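Local coordinates for protein coproheme decarboxylase (Thermus thermophilus, PDB 1VDH) that catalyses the last step of coproporphyrin-dependent heme b biosynthesis, the hydrogen peroxide-driven decarboxylation of coproheme to heme b, and assembles as a homopentamer, at residues Pro6-His10 with Pro161-Arg165; Glu43-Leu47 with Arg92-Phe98; Ser107-Glu113 with Ser188-Asp194; Pro137-Val142 with Val234-Leu238. One frame throughout, in Å; residues are numbered along the deposited sequence.

Contact 1: residues Pro6-His10 with Pro161-Arg165; sequences PEPTH and PAKER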
loop_
_atom_site.group_PDB
_atom_site.type_symbol
_atom_site.label_atom_id
_atom_site.label_comp_id
_atom_site.label_asym_id
_atom_site.label_seq_id
_atom_site.Cartn_x
_atom_site.Cartn_y
_atom_site.Cartn_z
ATOM N N PRO A 6 -29.392 -8.085 17.648
ATOM C CA PRO A 6 -28.963 -6.823 17.042
ATOM C C PRO A 6 -29.962 -5.694 17.250
ATOM O O PRO A 6 -31.177 -5.897 17.211
ATOM C CB PRO A 6 -28.832 -7.184 15.564
ATOM C CG PRO A 6 -29.928 -8.196 15.381
ATOM C CD PRO A 6 -29.753 -9.070 16.610
ATOM N N GLU A 7 -29.429 -4.507 17.500
ATOM C CA GLU A 7 -30.232 -3.311 17.696
ATOM C C GLU A 7 -29.606 -2.273 16.775
ATOM O O GLU A 7 -28.958 -1.330 17.233
ATOM C CB GLU A 7 -30.141 -2.845 19.146
ATOM C CG GLU A 7 -30.637 -3.853 20.166
ATOM C CD GLU A 7 -30.447 -3.359 21.584
ATOM O OE1 GLU A 7 -29.294 -3.350 22.060
ATOM O OE2 GLU A 7 -31.448 -2.961 22.213
ATOM N N PRO A 8 -29.787 -2.442 15.457
ATOM C CA PRO A 8 -29.225 -1.519 14.469
ATOM C C PRO A 8 -29.588 -0.056 14.657
ATOM O O PRO A 8 -30.711 0.289 15.025
ATOM C CB PRO A 8 -29.736 -2.082 13.141
ATOM C CG PRO A 8 -31.025 -2.749 13.523
ATOM C CD PRO A 8 -30.650 -3.442 14.800
ATOM N N THR A 9 -28.598 0.796 14.428
ATOM C CA THR A 9 -28.758 2.233 14.543
ATOM C C THR A 9 -29.754 2.721 13.493
ATOM O O THR A 9 -29.716 2.276 12.340
ATOM C CB THR A 9 -27.401 2.932 14.310
ATOM O OG1 THR A 9 -26.437 2.411 15.235
ATOM C CG2 THR A 9 -27.524 4.441 14.487
ATOM N N HIS A 10 -30.660 3.609 13.904
ATOM C CA HIS A 10 -31.658 4.179 12.995
ATOM C C HIS A 10 -31.003 5.299 12.202
ATOM O O HIS A 10 -30.209 6.064 12.749
ATOM C CB HIS A 10 -32.834 4.782 13.776
ATOM C CG HIS A 10 -33.471 3.839 14.747
ATOM N ND1 HIS A 10 -34.358 2.858 14.361
ATOM C CD2 HIS A 10 -33.354 3.733 16.092
ATOM C CE1 HIS A 10 -34.762 2.188 15.427
ATOM N NE2 HIS A 10 -34.167 2.700 16.490
ATOM N N PRO A 161 -24.566 -2.923 23.001
ATOM C CA PRO A 161 -26.019 -2.757 23.115
ATOM C C PRO A 161 -26.313 -1.329 22.647
ATOM O O PRO A 161 -25.458 -0.448 22.782
ATOM C CB PRO A 161 -26.258 -2.877 24.624
ATOM C CG PRO A 161 -25.145 -3.758 25.085
ATOM C CD PRO A 161 -23.966 -3.212 24.316
ATOM N N ALA A 162 -27.507 -1.094 22.109
ATOM C CA ALA A 162 -27.880 0.236 21.636
ATOM C C ALA A 162 -27.769 1.278 22.749
ATOM O O ALA A 162 -27.372 2.418 22.507
ATOM C CB ALA A 162 -29.292 0.221 21.062
ATOM N N LYS A 163 -28.078 0.859 23.974
ATOM C CA LYS A 163 -28.023 1.747 25.131
ATOM C C LYS A 163 -26.611 2.288 25.382
ATOM O O LYS A 163 -26.444 3.462 25.708
ATOM C CB LYS A 163 -28.546 1.026 26.378
ATOM C CG LYS A 163 -28.715 1.931 27.589
ATOM C CD LYS A 163 -29.211 1.150 28.801
ATOM C CE LYS A 163 -29.410 2.064 30.006
ATOM N NZ LYS A 163 -30.483 3.076 29.778
ATOM N N GLU A 164 -25.602 1.431 25.243
ATOM C CA GLU A 164 -24.218 1.854 25.447
ATOM C C GLU A 164 -23.760 2.761 24.308
ATOM O O GLU A 164 -23.071 3.758 24.537
ATOM C CB GLU A 164 -23.285 0.647 25.590
ATOM C CG GLU A 164 -21.792 0.998 25.718
ATOM C CD GLU A 164 -21.449 1.832 26.958
ATOM O OE1 GLU A 164 -22.229 1.833 27.934
ATOM O OE2 GLU A 164 -20.378 2.482 26.960
ATOM N N ARG A 165 -24.147 2.424 23.082
ATOM C CA ARG A 165 -23.781 3.250 21.935
ATOM C C ARG A 165 -24.384 4.646 22.085
ATOM O O ARG A 165 -23.741 5.647 21.758
ATOM C CB ARG A 165 -24.234 2.598 20.626
ATOM C CG ARG A 165 -23.315 1.463 20.175
ATOM C CD ARG A 165 -23.721 0.896 18.827
ATOM N NE ARG A 165 -24.584 -0.277 18.955
ATOM C CZ ARG A 165 -25.851 -0.317 18.563
ATOM N NH1 ARG A 165 -26.415 0.753 18.018
ATOM N NH2 ARG A 165 -26.551 -1.432 18.701
HETATM O O HOH W 1 -29.786 -1.460 24.336
#
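Arg165 turns the edge of its guanidinium to the backbone carbonyl of Glu7, while the Glu7 carboxylate reaches the other way, to the start of the helix that carries Arg165. NH2 of Arg165 gives the main bond to Glu7 O, 2.8 Å long, with the oxygen close to the guanidinium plane but the donor well above the carbonyl plane; NH1 adds a weak second bond to the same oxygen. A bend at chi3 (-95°) swings the guanidinium back beside its own helix, where Ala162 CA lies against one face. The side chain of Thr9 crosses that of Arg165 obliquely, and Gln117 OE1 binds both Thr9 OG1 and Arg165 NH1. Glu7, extended beyond CG, lays CB against Ala162 CB at 3.7 Å. Its OE1 takes a nearly straight bond from Ala162 N (2.9 Å, 173°), which arrives from above the carboxylate plane; a water bridges the same oxygen and Lys163 N. Replacing Arg165 with a leucine would probably leave Glu7 O and Gln117 OE1 without their charged donor and let the N-terminal segment drift from the helix. Phe219 of the second subunit packs on Thr9 and Arg165. The two links run in opposite senses: an arginine holds a main-chain carbonyl, and a carboxylate meets a main-chain N-H in the first turn of helix 162-177, where the helix dipole would favour its negative charge.

Contact 2: residues Glu43-Leu47 with Arg92-Phe98; sequences ELKGL and RLSRSAF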
loop_
_atom_site.group_PDB
_atom_site.type_symbol
_atom_site.label_atom_id
_atom_site.label_comp_id
_atom_site.label_asym_id
_atom_site.label_seq_id
_atom_site.Cartn_x
_atom_site.Cartn_y
_atom_site.Cartn_z
ATOM N N GLU A 43 -14.786 27.327 -20.334
ATOM C CA GLU A 43 -15.595 26.116 -20.290
ATOM C C GLU A 43 -15.835 25.673 -18.843
ATOM O O GLU A 43 -16.920 25.210 -18.507
ATOM C CB GLU A 43 -14.915 24.992 -21.066
ATOM C CG GLU A 43 -15.718 23.698 -21.096
ATOM C CD GLU A 43 -14.958 22.550 -21.728
ATOM O OE1 GLU A 43 -15.576 21.780 -22.491
ATOM O OE2 GLU A 43 -13.747 22.412 -21.459
ATOM N N LEU A 44 -14.814 25.801 -17.996
ATOM C CA LEU A 44 -14.945 25.414 -16.587
ATOM C C LEU A 44 -15.986 26.285 -15.890
ATOM O O LEU A 44 -16.818 25.779 -15.133
ATOM C CB LEU A 44 -13.599 25.512 -15.864
ATOM C CG LEU A 44 -13.593 25.080 -14.391
ATOM C CD1 LEU A 44 -14.043 23.623 -14.264
ATOM C CD2 LEU A 44 -12.202 25.261 -13.812
ATOM N N LYS A 45 -15.956 27.588 -16.165
ATOM C CA LYS A 45 -16.919 28.517 -15.574
ATOM C C LYS A 45 -18.339 28.122 -15.959
ATOM O O LYS A 45 -19.252 28.194 -15.140
ATOM C CB LYS A 45 -16.646 29.959 -16.018
ATOM C CG LYS A 45 -15.455 30.609 -15.332
ATOM C CD LYS A 45 -15.441 32.120 -15.549
ATOM C CE LYS A 45 -15.301 32.481 -17.018
ATOM N NZ LYS A 45 -15.247 33.959 -17.223
ATOM N N GLY A 46 -18.515 27.698 -17.210
ATOM C CA GLY A 46 -19.825 27.276 -17.677
ATOM C C GLY A 46 -20.334 26.090 -16.873
ATOM O O GLY A 46 -21.507 26.035 -16.508
ATOM N N LEU A 47 -19.446 25.138 -16.591
ATOM C CA LEU A 47 -19.813 23.960 -15.810
ATOM C C LEU A 47 -20.180 24.344 -14.371
ATOM O O LEU A 47 -21.221 23.925 -13.856
ATOM C CB LEU A 47 -18.665 22.945 -15.807
ATOM C CG LEU A 47 -18.869 21.689 -14.954
ATOM C CD1 LEU A 47 -20.147 20.955 -15.365
ATOM C CD2 LEU A 47 -17.656 20.790 -15.084
ATOM N N ARG A 92 -18.896 15.223 -16.478
ATOM C CA ARG A 92 -18.762 16.532 -17.118
ATOM C C ARG A 92 -17.414 17.176 -16.801
ATOM O O ARG A 92 -16.772 17.752 -17.680
ATOM C CB ARG A 92 -19.898 17.460 -16.688
ATOM C CG ARG A 92 -21.237 17.174 -17.358
ATOM C CD ARG A 92 -21.188 17.469 -18.852
ATOM N NE ARG A 92 -20.874 18.872 -19.136
ATOM C CZ ARG A 92 -21.738 19.877 -19.019
ATOM N NH1 ARG A 92 -22.982 19.649 -18.619
ATOM N NH2 ARG A 92 -21.361 21.115 -19.307
ATOM N N LEU A 93 -16.985 17.078 -15.544
ATOM C CA LEU A 93 -15.699 17.646 -15.147
ATOM C C LEU A 93 -14.567 16.892 -15.836
ATOM O O LEU A 93 -13.652 17.500 -16.395
ATOM C CB LEU A 93 -15.522 17.579 -13.624
ATOM C CG LEU A 93 -14.203 18.110 -13.047
ATOM C CD1 LEU A 93 -13.971 19.565 -13.460
ATOM C CD2 LEU A 93 -14.220 17.969 -11.537
ATOM N N SER A 94 -14.654 15.566 -15.829
ATOM C CA SER A 94 -13.628 14.733 -16.441
ATOM C C SER A 94 -13.458 14.930 -17.944
ATOM O O SER A 94 -12.355 14.765 -18.465
ATOM C CB SER A 94 -13.864 13.259 -16.113
ATOM O OG SER A 94 -13.454 12.973 -14.782
ATOM N N ARG A 95 -14.532 15.285 -18.644
ATOM C CA ARG A 95 -14.419 15.500 -20.086
ATOM C C ARG A 95 -14.053 16.934 -20.466
ATOM O O ARG A 95 -13.793 17.223 -21.636
ATOM C CB ARG A 95 -15.680 15.044 -20.830
ATOM C CG ARG A 95 -16.944 15.788 -20.495
ATOM C CD ARG A 95 -18.065 15.421 -21.469
ATOM N NE ARG A 95 -18.360 13.988 -21.478
ATOM C CZ ARG A 95 -19.437 13.432 -20.924
ATOM N NH1 ARG A 95 -20.341 14.182 -20.304
ATOM N NH2 ARG A 95 -19.610 12.117 -20.993
ATOM N N SER A 96 -13.998 17.825 -19.478
ATOM C CA SER A 96 -13.650 19.222 -19.739
ATOM C C SER A 96 -12.184 19.347 -20.154
ATOM O O SER A 96 -11.355 18.503 -19.802
ATOM C CB SER A 96 -13.906 20.083 -18.496
ATOM O OG SER A 96 -12.939 19.832 -17.486
ATOM N N ALA A 97 -11.865 20.403 -20.901
ATOM C CA ALA A 97 -10.495 20.646 -21.341
ATOM C C ALA A 97 -9.584 20.865 -20.133
ATOM O O ALA A 97 -8.419 20.458 -20.137
ATOM C CB ALA A 97 -10.444 21.859 -22.265
ATOM N N PHE A 98 -10.129 21.476 -19.083
ATOM C CA PHE A 98 -9.357 21.730 -17.870
ATOM C C PHE A 98 -8.875 20.423 -17.234
ATOM O O PHE A 98 -7.750 20.348 -16.740
ATOM C CB PHE A 98 -10.177 22.541 -16.859
ATOM C CG PHE A 98 -9.425 22.859 -15.591
ATOM C CD1 PHE A 98 -8.245 23.598 -15.634
ATOM C CD2 PHE A 98 -9.879 22.393 -14.361
ATOM C CE1 PHE A 98 -7.523 23.865 -14.469
ATOM C CE2 PHE A 98 -9.164 22.656 -13.189
ATOM C CZ PHE A 98 -7.982 23.392 -13.245
HETATM O O HOH W 2 -12.658 23.182 -19.139
HETATM O O HOH W 3 -14.392 19.384 -23.507
#
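Leu44 and Leu47 both set CG anti to the backbone N (chi1 near 180°), which sends their methyl branches from helix 34-56 toward the end of helix 83-95 and the turn after it. Leu44 divides its branches between two partners: CD2 lies over the face of the Phe98 ring, a CH-pi contact 4.1 Å from the centroid and 27° off the normal, and CD1 meets Leu93 CD1. Leu47 does likewise one turn on. Its CD2 rests on the backbone of Leu93, 3.7 Å from CA, and its CD1 touches Arg92 CB. Bends at chi2 and chi3 fold Arg92 back, so that the same CD1 methyl also sits over the centre of the guanidinium face. An alanine in place of Leu47 would probably open a gap beside Leu93 and leave that face of the Arg92 guanidinium without its methyl cover. Beside these apolar contacts, the extended Glu43 side chain presents OE2 to Ala97 N, a nearly straight bond of 2.8 Å made on the syn side of the carboxylate. One water joins OE2 to Phe98 N, and another joins OE1 to Arg95 O. Ser96 OG bonds to Leu93 O at 2.7 Å, on a lone pair in the carbonyl plane, tying the turn to the last part of the helix. Arg92 has its salt bridge with Glu50, further along helix 34-56. Beyond the pair of helices, Leu93 packs on strands 10-24 and 74-80, Phe98 meets Trp29 edge-to-face, and Leu44 touches Leu243 of helix 240-246.

Contact 3: residues Ser107-Glu113 with Ser188-Asp194; sequences SFYSVVE and SGAQGLD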
loop_
_atom_site.group_PDB
_atom_site.type_symbol
_atom_site.label_atom_id
_atom_site.label_comp_id
_atom_site.label_asym_id
_atom_site.label_seq_id
_atom_site.Cartn_x
_atom_site.Cartn_y
_atom_site.Cartn_z
ATOM N N SER A 107 -11.221 10.120 -3.951
ATOM C CA SER A 107 -12.640 10.422 -4.089
ATOM C C SER A 107 -13.412 9.684 -3.013
ATOM O O SER A 107 -12.879 8.779 -2.368
ATOM C CB SER A 107 -13.163 10.005 -5.474
ATOM O OG SER A 107 -13.314 8.599 -5.568
ATOM N N PHE A 108 -14.667 10.076 -2.817
ATOM C CA PHE A 108 -15.508 9.434 -1.822
ATOM C C PHE A 108 -16.968 9.648 -2.182
ATOM O O PHE A 108 -17.383 10.767 -2.491
ATOM C CB PHE A 108 -15.232 10.001 -0.425
ATOM C CG PHE A 108 -15.635 9.077 0.698
ATOM C CD1 PHE A 108 -14.906 7.920 0.954
ATOM C CD2 PHE A 108 -16.737 9.366 1.499
ATOM C CE1 PHE A 108 -15.268 7.060 1.993
ATOM C CE2 PHE A 108 -17.108 8.516 2.539
ATOM C CZ PHE A 108 -16.371 7.358 2.789
ATOM N N TYR A 109 -17.721 8.557 -2.219
ATOM C CA TYR A 109 -19.143 8.621 -2.516
ATOM C C TYR A 109 -19.884 8.241 -1.239
ATOM O O TYR A 109 -19.653 7.171 -0.670
ATOM C CB TYR A 109 -19.520 7.677 -3.660
ATOM C CG TYR A 109 -21.016 7.520 -3.836
ATOM C CD1 TYR A 109 -21.592 6.256 -3.953
ATOM C CD2 TYR A 109 -21.861 8.637 -3.856
ATOM C CE1 TYR A 109 -22.970 6.102 -4.083
ATOM C CE2 TYR A 109 -23.242 8.492 -3.984
ATOM C CZ TYR A 109 -23.788 7.221 -4.098
ATOM O OH TYR A 109 -25.152 7.059 -4.224
ATOM N N SER A 110 -20.773 9.125 -0.796
ATOM C CA SER A 110 -21.523 8.890 0.424
ATOM C C SER A 110 -22.888 9.566 0.386
ATOM O O SER A 110 -23.203 10.286 -0.562
ATOM C CB SER A 110 -20.718 9.407 1.619
ATOM O OG SER A 110 -20.477 10.800 1.496
ATOM N N VAL A 111 -23.692 9.329 1.422
ATOM C CA VAL A 111 -25.027 9.912 1.525
ATOM C C VAL A 111 -25.204 10.567 2.895
ATOM O O VAL A 111 -24.963 9.927 3.919
ATOM C CB VAL A 111 -26.132 8.830 1.339
ATOM C CG1 VAL A 111 -27.513 9.451 1.484
ATOM C CG2 VAL A 111 -26.008 8.163 -0.030
ATOM N N VAL A 112 -25.606 11.839 2.911
ATOM C CA VAL A 112 -25.823 12.566 4.169
ATOM C C VAL A 112 -26.668 11.692 5.086
ATOM O O VAL A 112 -27.742 11.220 4.701
ATOM C CB VAL A 112 -26.500 13.941 3.934
ATOM C CG1 VAL A 112 -26.871 14.594 5.267
ATOM C CG2 VAL A 112 -25.546 14.858 3.171
ATOM N N GLU A 113 -26.147 11.443 6.282
ATOM C CA GLU A 113 -26.805 10.569 7.237
ATOM C C GLU A 113 -27.012 11.178 8.617
ATOM O O GLU A 113 -26.107 11.796 9.177
ATOM C CB GLU A 113 -25.973 9.289 7.371
ATOM C CG GLU A 113 -26.560 8.224 8.283
ATOM C CD GLU A 113 -25.528 7.195 8.683
ATOM O OE1 GLU A 113 -25.259 6.265 7.889
ATOM O OE2 GLU A 113 -24.969 7.327 9.792
ATOM N N SER A 188 -21.803 11.886 6.567
ATOM C CA SER A 188 -22.406 11.131 5.476
ATOM C C SER A 188 -21.999 9.673 5.609
ATOM O O SER A 188 -20.897 9.370 6.069
ATOM C CB SER A 188 -21.967 11.686 4.121
ATOM O OG SER A 188 -20.558 11.662 3.986
ATOM N N GLY A 189 -22.906 8.773 5.238
ATOM C CA GLY A 189 -22.625 7.354 5.340
ATOM C C GLY A 189 -22.271 6.737 4.002
ATOM O O GLY A 189 -22.903 7.035 2.991
ATOM N N ALA A 190 -21.246 5.891 3.997
ATOM C CA ALA A 190 -20.803 5.225 2.776
ATOM C C ALA A 190 -20.710 3.717 2.992
ATOM O O ALA A 190 -20.029 3.017 2.242
ATOM C CB ALA A 190 -19.449 5.775 2.348
ATOM N N GLN A 191 -21.435 3.222 3.991
ATOM C CA GLN A 191 -21.424 1.803 4.345
ATOM C C GLN A 191 -21.264 0.808 3.187
ATOM O O GLN A 191 -20.215 0.157 3.068
ATOM C CB GLN A 191 -22.624 1.479 5.240
ATOM C CG GLN A 191 -22.520 2.152 6.620
ATOM C CD GLN A 191 -23.214 3.517 6.710
ATOM O OE1 GLN A 191 -23.487 4.172 5.701
ATOM N NE2 GLN A 191 -23.514 3.936 7.933
ATOM N N GLY A 192 -22.256 0.714 2.313
ATOM C CA GLY A 192 -22.128 -0.189 1.177
ATOM C C GLY A 192 -21.925 0.607 -0.106
ATOM O O GLY A 192 -22.263 0.143 -1.201
ATOM N N LEU A 193 -21.302 1.780 0.027
ATOM C CA LEU A 193 -21.082 2.674 -1.103
ATOM C C LEU A 193 -19.624 2.990 -1.421
ATOM O O LEU A 193 -19.296 3.315 -2.561
ATOM C CB LEU A 193 -21.844 3.983 -0.875
ATOM C CG LEU A 193 -23.318 3.822 -0.494
ATOM C CD1 LEU A 193 -23.942 5.195 -0.278
ATOM C CD2 LEU A 193 -24.060 3.049 -1.580
ATOM N N ASP A 194 -18.761 2.948 -0.408
ATOM C CA ASP A 194 -17.350 3.234 -0.613
ATOM C C ASP A 194 -16.492 2.474 0.404
ATOM O O ASP A 194 -17.010 1.677 1.182
ATOM C CB ASP A 194 -17.083 4.749 -0.585
ATOM C CG ASP A 194 -15.967 5.169 -1.541
ATOM O OD1 ASP A 194 -16.099 6.221 -2.199
ATOM O OD2 ASP A 194 -14.951 4.455 -1.641
HETATM O O HOH W 4 -12.721 6.087 -1.980
HETATM O O HOH W 5 -15.109 6.793 -4.648
#
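The Phe108 ring lies with one face against Asp194 CB, and the Asp194 carboxylate is turned almost parallel to it, the two planes 11° apart. Asp194 OD1 reaches past the ring to the backbone, accepting Tyr109 N at 2.8 Å on its anti lone pair. A water links OD1 to Ser107 OG, which is also hydrogen-bonded to His70 of the second subunit; another joins OD2 to Ser107 O. At the CZ end of the ring, Ala190 CB comes to 3.5 Å from Phe108 CZ. Leu193 crosses between two residues of the strand, its CB near Tyr109 CD1 and its CD1 3.6 Å from Val111 CG2. The backbones pair antiparallel: Val111 and Gly189 exchange two hydrogen bonds, and at the next, non-hydrogen-bonded pair the CA atoms of Val112 and Ser188 come within 3.9 Å. The hydroxyls of Ser110 and Ser188 are hydrogen-bonded at 2.6 Å. Gln191, bent at chi2 (93°), brings NE2 to the syn lone pair of Glu113 OE1 at 2.9 Å, the acceptor near the amide plane. That oxygen also forms a salt bridge with Lys211 of the second subunit, while OE2 takes Trp198 NE1, so the buried carboxylate is held from several directions. Antiparallel pairing of strands 102-116 and 184-189 belongs to the dimeric alpha-beta barrel fold of the chlorite dismutase family; here Phe108 lies near Pro146, a predicted coproheme-binding residue.

Contact 4: residues Pro137-Val142 with Val234-Leu238; sequences PKSGYV and VGKYL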
loop_
_atom_site.group_PDB
_atom_site.type_symbol
_atom_site.label_atom_id
_atom_site.label_comp_id
_atom_site.label_asym_id
_atom_site.label_seq_id
_atom_site.Cartn_x
_atom_site.Cartn_y
_atom_site.Cartn_z
ATOM N N PRO A 137 -20.891 25.936 2.828
ATOM C CA PRO A 137 -20.602 27.351 3.098
ATOM C C PRO A 137 -19.662 27.961 2.056
ATOM O O PRO A 137 -18.813 27.270 1.482
ATOM C CB PRO A 137 -20.013 27.326 4.517
ATOM C CG PRO A 137 -19.483 25.938 4.665
ATOM C CD PRO A 137 -20.518 25.093 3.979
ATOM N N LYS A 138 -19.829 29.256 1.802
ATOM C CA LYS A 138 -19.049 29.939 0.776
ATOM C C LYS A 138 -17.843 30.760 1.222
ATOM O O LYS A 138 -17.512 31.768 0.601
ATOM C CB LYS A 138 -19.979 30.806 -0.076
ATOM C CG LYS A 138 -21.215 30.067 -0.571
ATOM C CD LYS A 138 -20.841 28.900 -1.466
ATOM C CE LYS A 138 -22.072 28.137 -1.905
ATOM N NZ LYS A 138 -21.722 27.039 -2.839
ATOM N N SER A 139 -17.168 30.303 2.266
ATOM C CA SER A 139 -15.981 30.979 2.774
ATOM C C SER A 139 -15.285 30.031 3.733
ATOM O O SER A 139 -15.817 28.974 4.065
ATOM C CB SER A 139 -16.364 32.266 3.519
ATOM O OG SER A 139 -17.141 31.982 4.671
ATOM N N GLY A 140 -14.095 30.413 4.178
ATOM C CA GLY A 140 -13.378 29.586 5.124
ATOM C C GLY A 140 -12.666 28.369 4.567
ATOM O O GLY A 140 -12.207 28.359 3.425
ATOM N N TYR A 141 -12.633 27.321 5.383
ATOM C CA TYR A 141 -11.931 26.090 5.054
ATOM C C TYR A 141 -12.768 24.837 5.258
ATOM O O TYR A 141 -13.812 24.866 5.909
ATOM C CB TYR A 141 -10.669 25.993 5.931
ATOM C CG TYR A 141 -9.788 27.218 5.837
ATOM C CD1 TYR A 141 -8.686 27.246 4.982
ATOM C CD2 TYR A 141 -10.117 28.385 6.527
ATOM C CE1 TYR A 141 -7.940 28.415 4.807
ATOM C CE2 TYR A 141 -9.382 29.552 6.357
ATOM C CZ TYR A 141 -8.302 29.563 5.496
ATOM O OH TYR A 141 -7.610 30.739 5.300
ATOM N N VAL A 142 -12.284 23.736 4.694
ATOM C CA VAL A 142 -12.941 22.449 4.823
ATOM C C VAL A 142 -11.933 21.406 5.293
ATOM O O VAL A 142 -10.742 21.490 4.979
ATOM C CB VAL A 142 -13.555 21.956 3.476
ATOM C CG1 VAL A 142 -12.455 21.647 2.458
ATOM C CG2 VAL A 142 -14.409 20.706 3.718
ATOM N N VAL A 234 -7.298 19.083 3.998
ATOM C CA VAL A 234 -7.695 20.430 4.390
ATOM C C VAL A 234 -7.647 21.320 3.157
ATOM O O VAL A 234 -6.661 21.326 2.422
ATOM C CB VAL A 234 -6.796 21.024 5.493
ATOM C CG1 VAL A 234 -7.283 22.429 5.857
ATOM C CG2 VAL A 234 -6.829 20.143 6.736
ATOM N N GLY A 235 -8.732 22.050 2.922
ATOM C CA GLY A 235 -8.785 22.927 1.769
ATOM C C GLY A 235 -9.383 24.288 2.069
ATOM O O GLY A 235 -10.158 24.447 3.009
ATOM N N LYS A 236 -8.968 25.281 1.291
ATOM C CA LYS A 236 -9.462 26.642 1.431
ATOM C C LYS A 236 -10.507 26.868 0.345
ATOM O O LYS A 236 -10.236 26.626 -0.830
ATOM C CB LYS A 236 -8.312 27.640 1.255
ATOM C CG LYS A 236 -8.742 29.098 1.322
ATOM C CD LYS A 236 -7.557 30.024 1.137
ATOM C CE LYS A 236 -7.999 31.480 1.059
ATOM N NZ LYS A 236 -8.676 31.925 2.302
ATOM N N TYR A 237 -11.704 27.297 0.741
ATOM C CA TYR A 237 -12.779 27.554 -0.218
ATOM C C TYR A 237 -12.329 28.612 -1.220
ATOM O O TYR A 237 -11.741 29.624 -0.837
ATOM C CB TYR A 237 -14.059 28.022 0.494
ATOM C CG TYR A 237 -15.190 28.331 -0.469
ATOM C CD1 TYR A 237 -16.049 27.326 -0.909
ATOM C CD2 TYR A 237 -15.353 29.615 -0.997
ATOM C CE1 TYR A 237 -17.037 27.586 -1.858
ATOM C CE2 TYR A 237 -16.338 29.886 -1.949
ATOM C CZ TYR A 237 -17.170 28.867 -2.377
ATOM O OH TYR A 237 -18.105 29.117 -3.351
ATOM N N LEU A 238 -12.594 28.362 -2.499
ATOM C CA LEU A 238 -12.218 29.285 -3.562
ATOM C C LEU A 238 -13.436 29.807 -4.311
ATOM O O LEU A 238 -14.219 29.016 -4.842
ATOM C CB LEU A 238 -11.325 28.578 -4.593
ATOM C CG LEU A 238 -9.998 27.928 -4.192
ATOM C CD1 LEU A 238 -9.459 27.112 -5.361
ATOM C CD2 LEU A 238 -9.000 28.993 -3.767
HETATM O O HOH W 6 -11.694 30.767 1.620
#
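Tyr237 lays one face of its ring against the backbone of Lys138 and Ser139. Lys138 CA stands over the ring, 3.9 Å from the centroid and 13° off the normal, a CH-pi contact; Lys138 C lies over the rim. The Lys138 side chain bends at chi2 (-62°) and runs on past the hydroxyl end of the ring, bringing CD to 3.3 Å from Tyr237 OH. Tyr141 and Lys236 meet on one face of the sheet, where the CB and CG of the lysine run past Tyr141 CE1, with CG 3.6 Å from it. A turn at chi4 brings NZ back to Tyr141 OH in a weak bond of 3.4 Å. The backbone fixes these pairs: Val142 and Gly235 exchange two hydrogen bonds, Tyr141 and Lys236 form the adjoining non-hydrogen-bonded pair, and Tyr237 N binds Gly140 O at 2.9 Å. Gly140 O also accepts a water that donates to Tyr237 O. Val142 CG1 lies 3.7 Å from Gly235 O, where a CB on Gly235 would be a tight fit. Gly140 has a positive phi (78°), at which a CB would press against the carbonyl oxygen of Ser139. Further out, Lys138 NZ forms a salt bridge with Glu55 and a cation-pi contact with Tyr62, while Tyr141 OH bonds to Asp84 of the third subunit. The paired ends of strands 141-152 and 227-237 lie between two other strands: Tyr141 has backbone bonding to Ser204 of strand 198-204, and Lys236 to Gln66 of strand 61-67. Helix 207-217 packs on Tyr141 through Pro207 and Phe210.

How the contacts relate
Contacts 3 and 4 belong to the same antiparallel sheet, joining different strand pairs with centres about 21 Å apart. Contact 3 is wholly buried, nearest the chain centre, and combines backbone pairing with buried carboxylates; contact 4 is partly exposed and relies more on aromatic rings and lysine chains. Contacts 1 and 2 are largely buried too, yet their centres lie about 25 and 21 Å from the chain centre, on opposite sides of it. Contact 2 joins two helices largely through leucines, whereas contact 1 holds a loop to a helix start by polar bonds. In both, an exposed glutamate accepts a main-chain N-H. Contacts 1, 2 and 3 touch the second subunit; contacts 1 and 4 reach the third.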